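Local coordinates for major capsid protein (Faustovirus, PDB 5J7O) that builds the capsid shell of a large double-stranded DNA virus, using a double jelly-roll chain that assembles as a trimer, at residues P83-T88 with E327-I332; V107-T112 with Q387-I392. All blocks are in the same frame, centred on the assembly; numbering follows the deposited sequence.

Contact 1. Residues P83-T88 with E327-I332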
# COMPACT_ATOMS: atom_id res chain seq x y z
N PRO B 83 -37.44 7.12 5.19
CA PRO B 83 -36.71 6.84 3.95
C PRO B 83 -36.79 5.38 3.55
O PRO B 83 -36.87 4.48 4.39
CB PRO B 83 -35.27 7.23 4.31
CG PRO B 83 -35.18 6.94 5.77
CD PRO B 83 -36.53 7.29 6.34
N THR B 84 -36.77 5.15 2.24
CA THR B 84 -36.78 3.81 1.68
C THR B 84 -35.84 3.76 0.48
O THR B 84 -35.42 4.79 -0.05
CB THR B 84 -38.18 3.37 1.23
OG1 THR B 84 -38.66 4.25 0.20
CG2 THR B 84 -39.16 3.38 2.39
N TYR B 85 -35.51 2.54 0.06
CA TYR B 85 -34.85 2.34 -1.22
C TYR B 85 -35.74 2.86 -2.35
O TYR B 85 -36.97 2.93 -2.23
CB TYR B 85 -34.55 0.86 -1.47
CG TYR B 85 -33.39 0.27 -0.69
CD1 TYR B 85 -32.08 0.45 -1.12
CD2 TYR B 85 -33.61 -0.51 0.44
CE1 TYR B 85 -31.02 -0.10 -0.42
CE2 TYR B 85 -32.55 -1.07 1.14
CZ TYR B 85 -31.26 -0.86 0.70
OH TYR B 85 -30.21 -1.41 1.40
N ASN B 86 -35.10 3.21 -3.47
CA ASN B 86 -35.81 3.57 -4.70
C ASN B 86 -36.78 4.73 -4.47
O ASN B 86 -37.97 4.65 -4.80
CB ASN B 86 -36.53 2.34 -5.27
CG ASN B 86 -37.04 2.57 -6.69
OD1 ASN B 86 -36.38 3.23 -7.50
ND2 ASN B 86 -38.21 2.02 -6.99
N SER B 87 -36.27 5.81 -3.90
CA SER B 87 -37.10 6.96 -3.58
C SER B 87 -36.26 8.22 -3.59
O SER B 87 -35.03 8.18 -3.69
CB SER B 87 -37.80 6.79 -2.23
OG SER B 87 -36.85 6.79 -1.17
N THR B 88 -36.94 9.36 -3.50
CA THR B 88 -36.30 10.67 -3.43
C THR B 88 -36.36 11.18 -1.99
O THR B 88 -37.44 11.24 -1.39
CB THR B 88 -36.97 11.66 -4.38
OG1 THR B 88 -36.71 11.27 -5.73
CG2 THR B 88 -36.44 13.06 -4.15
N GLU B 327 -30.84 4.48 -4.86
CA GLU B 327 -30.84 3.34 -5.76
C GLU B 327 -31.79 2.25 -5.25
O GLU B 327 -32.11 2.17 -4.06
CB GLU B 327 -29.42 2.80 -5.91
CG GLU B 327 -29.25 1.65 -6.88
CD GLU B 327 -29.60 2.03 -8.31
OE1 GLU B 327 -28.87 2.85 -8.90
OE2 GLU B 327 -30.60 1.51 -8.83
N GLN B 328 -32.24 1.40 -6.18
CA GLN B 328 -33.01 0.23 -5.81
C GLN B 328 -32.17 -0.71 -4.96
O GLN B 328 -30.94 -0.75 -5.06
CB GLN B 328 -33.50 -0.50 -7.06
CG GLN B 328 -34.07 0.41 -8.14
CD GLN B 328 -34.51 -0.35 -9.38
OE1 GLN B 328 -35.17 -1.39 -9.28
NE2 GLN B 328 -34.13 0.16 -10.55
N GLN B 329 -32.84 -1.49 -4.11
CA GLN B 329 -32.13 -2.40 -3.22
C GLN B 329 -31.38 -3.47 -4.01
O GLN B 329 -30.28 -3.89 -3.62
CB GLN B 329 -33.10 -3.05 -2.23
CG GLN B 329 -32.41 -3.91 -1.17
CD GLN B 329 -33.32 -4.96 -0.57
OE1 GLN B 329 -34.24 -5.45 -1.23
NE2 GLN B 329 -33.08 -5.31 0.68
N SER B 330 -31.96 -3.93 -5.12
CA SER B 330 -31.38 -5.02 -5.89
C SER B 330 -30.06 -4.65 -6.56
O SER B 330 -29.38 -5.54 -7.07
CB SER B 330 -32.38 -5.49 -6.95
OG SER B 330 -33.01 -4.39 -7.59
N ASN B 331 -29.68 -3.37 -6.56
CA ASN B 331 -28.39 -2.95 -7.08
C ASN B 331 -27.37 -2.68 -5.97
O ASN B 331 -26.22 -2.34 -6.28
CB ASN B 331 -28.55 -1.69 -7.94
CG ASN B 331 -29.22 -1.98 -9.27
OD1 ASN B 331 -29.10 -3.07 -9.82
ND2 ASN B 331 -29.95 -1.00 -9.79
N ILE B 332 -27.77 -2.82 -4.71
CA ILE B 332 -26.90 -2.53 -3.58
C ILE B 332 -26.57 -3.80 -2.79
O ILE B 332 -25.42 -4.00 -2.40
CB ILE B 332 -27.54 -1.47 -2.66
CG1 ILE B 332 -27.78 -0.17 -3.43
CG2 ILE B 332 -26.67 -1.22 -1.44
CD1 ILE B 332 -26.52 0.42 -4.04
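The aromatic ring of Y85 lies against the turn that begins at Q329, and this is where the two loops pack tightly. Q329 CB sits 3.6 Å from the centroid of the Y85 ring, almost straight above its centre, which makes a CH-pi contact. With Q329 CG anti to its backbone N (chi1 -174°), the chain continues across the same ring, and CG comes within 3.7 Å of Y85 CE2. The carbonyl of E327 closes in from another direction: its O lies in the plane of the ring, at the edge, 3.4 Å from Y85 CD1. That same oxygen accepts the single hydrogen bond across the segments, from N86 N to E327 O at 3.2 Å, with the donor well above the carbonyl plane. One carbonyl thus anchors the backbone of one loop and borders its ring.

Toward solvent the contact loosens. N86 and Q328 are both exposed; their side chains lie side by side, pointing the same way, and touch lightly, N86 OD1 being 3.7 Å from Q328 CG. Each loop is braced internally instead. S87 OG donates to T84 O over 2.7 Å, tying together the turn that carries Y85 and N86, while N331 ND2 reaches E327 OE2 at 2.8 Å across the short 3-10 turn 329-331.

The polar ends of Y85 and Q329 converge on one acceptor: Y85 OH and Q329 NE2 both bond to Q387 OE1, and Q329 NE2 also bonds to D384 O. Helix 181-185 flanks the site, L185 touching Y85 and R184 touching I332. The two loops meet where strand 88-92 begins and its antiparallel neighbour 320-326 ends, in one sheet of the double jelly-roll chain, the backbone bond of S87 with I326 continuing the pairing up to the contact.

Contact 2. Residues V107-T112 with Q387-I392; sequences VQLAAT and QAVQNI
V107, Q108 and L109 pair with I392, N391 and V389 as antiparallel strands running at 169° to one another, with the register broken by a beta bulge at Q390. Q108 holds the bulge through both its backbone N and its backbone O: N donates to N391 O (2.9 Å), and O accepts from Q390 N (2.8 Å). Beyond the strand ends, A110 N bonds to A388 O.

One face of the pair is apolar. L109 CD2 lies 3.7 Å from V389 CG2, and V107 CG2 lies 4.0 Å from I392 CD1, each pair side by side and pointing the same way. On the other face, Q108 OE1 packs against N391 CB at 3.6 Å. The extended Q390 side chain lies against A110, with CD 3.6 Å from A110 CB.

Q387, just before strand 389-392, adds a side-chain bond to the pairing. Its chi1 (-175°) sets CG anti to the backbone N; the extended chain beyond it ends with NE2 2.8 Å from A110 O, in a nearly straight bond (173°) that lies in both the amide and carbonyl planes. T112 crosses this side chain at about a right angle, its CG2 3.7 Å from Q387 NE2.

The amides also bond outside the two segments: Q108 NE2 to N294, N391 OD1 to R77, Q390 OE1 to Q292 and Q387 NE2 to Y177. This bulged antiparallel pair belongs to a sheet of the double jelly-roll chain, where strand 99-109 is flanked on its other edge by strand 293-298, while on the apolar face I392 rests on I89 and F91 of strand 88-92, in the neighbouring sheet.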
# COMPACT_ATOMS: atom_id res chain seq x y z
N VAL B 107 -26.17 7.37 6.51
CA VAL B 107 -27.14 6.38 6.05
C VAL B 107 -26.99 5.13 6.90
O VAL B 107 -25.88 4.69 7.19
CB VAL B 107 -26.95 6.04 4.55
CG1 VAL B 107 -28.10 5.18 4.06
CG2 VAL B 107 -26.83 7.31 3.73
N GLN B 108 -28.13 4.56 7.31
CA GLN B 108 -28.15 3.40 8.19
C GLN B 108 -29.06 2.35 7.59
O GLN B 108 -30.26 2.58 7.42
CB GLN B 108 -28.63 3.80 9.59
CG GLN B 108 -28.22 2.84 10.69
CD GLN B 108 -28.59 3.35 12.07
OE1 GLN B 108 -29.75 3.62 12.35
NE2 GLN B 108 -27.59 3.49 12.93
N LEU B 109 -28.49 1.19 7.27
CA LEU B 109 -29.21 0.09 6.64
C LEU B 109 -29.28 -1.08 7.60
O LEU B 109 -28.26 -1.49 8.16
CB LEU B 109 -28.54 -0.32 5.33
CG LEU B 109 -28.32 0.84 4.35
CD1 LEU B 109 -27.52 0.40 3.13
CD2 LEU B 109 -29.65 1.46 3.94
N ALA B 110 -30.48 -1.62 7.79
CA ALA B 110 -30.71 -2.64 8.80
C ALA B 110 -29.91 -3.91 8.50
O ALA B 110 -29.67 -4.26 7.34
CB ALA B 110 -32.20 -2.97 8.90
N ALA B 111 -29.50 -4.59 9.57
CA ALA B 111 -28.90 -5.91 9.42
C ALA B 111 -29.86 -6.83 8.68
O ALA B 111 -31.08 -6.78 8.89
CB ALA B 111 -28.55 -6.49 10.79
N THR B 112 -29.32 -7.66 7.80
CA THR B 112 -30.16 -8.35 6.84
C THR B 112 -29.56 -9.71 6.51
O THR B 112 -28.36 -9.94 6.65
CB THR B 112 -30.34 -7.51 5.57
OG1 THR B 112 -31.36 -8.09 4.74
CG2 THR B 112 -29.04 -7.42 4.79
N GLN B 387 -35.91 -4.88 3.91
CA GLN B 387 -34.80 -4.28 4.65
C GLN B 387 -34.98 -2.77 4.70
O GLN B 387 -35.08 -2.11 3.66
CB GLN B 387 -33.47 -4.63 4.00
CG GLN B 387 -32.27 -4.14 4.79
CD GLN B 387 -31.04 -3.92 3.92
OE1 GLN B 387 -31.15 -3.84 2.70
NE2 GLN B 387 -29.88 -3.84 4.55
N ALA B 388 -35.03 -2.23 5.91
CA ALA B 388 -35.37 -0.83 6.11
C ALA B 388 -34.14 0.06 6.10
O ALA B 388 -33.05 -0.35 6.51
CB ALA B 388 -36.12 -0.65 7.43
N VAL B 389 -34.32 1.28 5.61
CA VAL B 389 -33.36 2.36 5.83
C VAL B 389 -33.69 2.95 7.20
O VAL B 389 -34.64 3.72 7.35
CB VAL B 389 -33.42 3.42 4.73
CG1 VAL B 389 -32.51 4.60 5.07
CG2 VAL B 389 -33.02 2.82 3.39
N GLN B 390 -32.91 2.57 8.21
CA GLN B 390 -33.26 2.88 9.59
C GLN B 390 -33.04 4.34 9.95
O GLN B 390 -33.70 4.85 10.87
CB GLN B 390 -32.48 1.98 10.55
CG GLN B 390 -32.75 0.50 10.33
CD GLN B 390 -32.05 -0.38 11.35
OE1 GLN B 390 -30.83 -0.37 11.45
NE2 GLN B 390 -32.84 -1.14 12.10
N ASN B 391 -32.15 5.04 9.25
CA ASN B 391 -31.89 6.44 9.55
C ASN B 391 -31.14 7.07 8.38
O ASN B 391 -30.26 6.45 7.79
CB ASN B 391 -31.08 6.60 10.84
CG ASN B 391 -30.78 8.05 11.17
OD1 ASN B 391 -31.68 8.82 11.51
ND2 ASN B 391 -29.51 8.43 11.07
N ILE B 392 -31.51 8.31 8.06
CA ILE B 392 -30.73 9.12 7.13
C ILE B 392 -30.81 10.58 7.55
O ILE B 392 -31.90 11.14 7.72
CB ILE B 392 -31.18 8.89 5.67
CG1 ILE B 392 -30.21 9.59 4.70
CG2 ILE B 392 -32.61 9.36 5.43
CD1 ILE B 392 -30.39 9.17 3.26

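From the N terminus the chain passes 83-88, then 107-112, then 327-332 and finally 387-392, so the two contacts cross. Contact 1 closes a loop of 238 residues, and contact 2 one of 274 that starts inside the first and ends beyond it. Their centres are 11 Å apart. The Q387 side chain joins them, meeting a residue of each segment of contact 1 while bonded within contact 2. P83 adds apolar packing on V389 and I392. Together they fasten the sheet holding strands 99-109 and 389-401 to the one holding 88-92 and 320-326, consistent with the two facing sheets of a jelly-roll in this double jelly-roll chain.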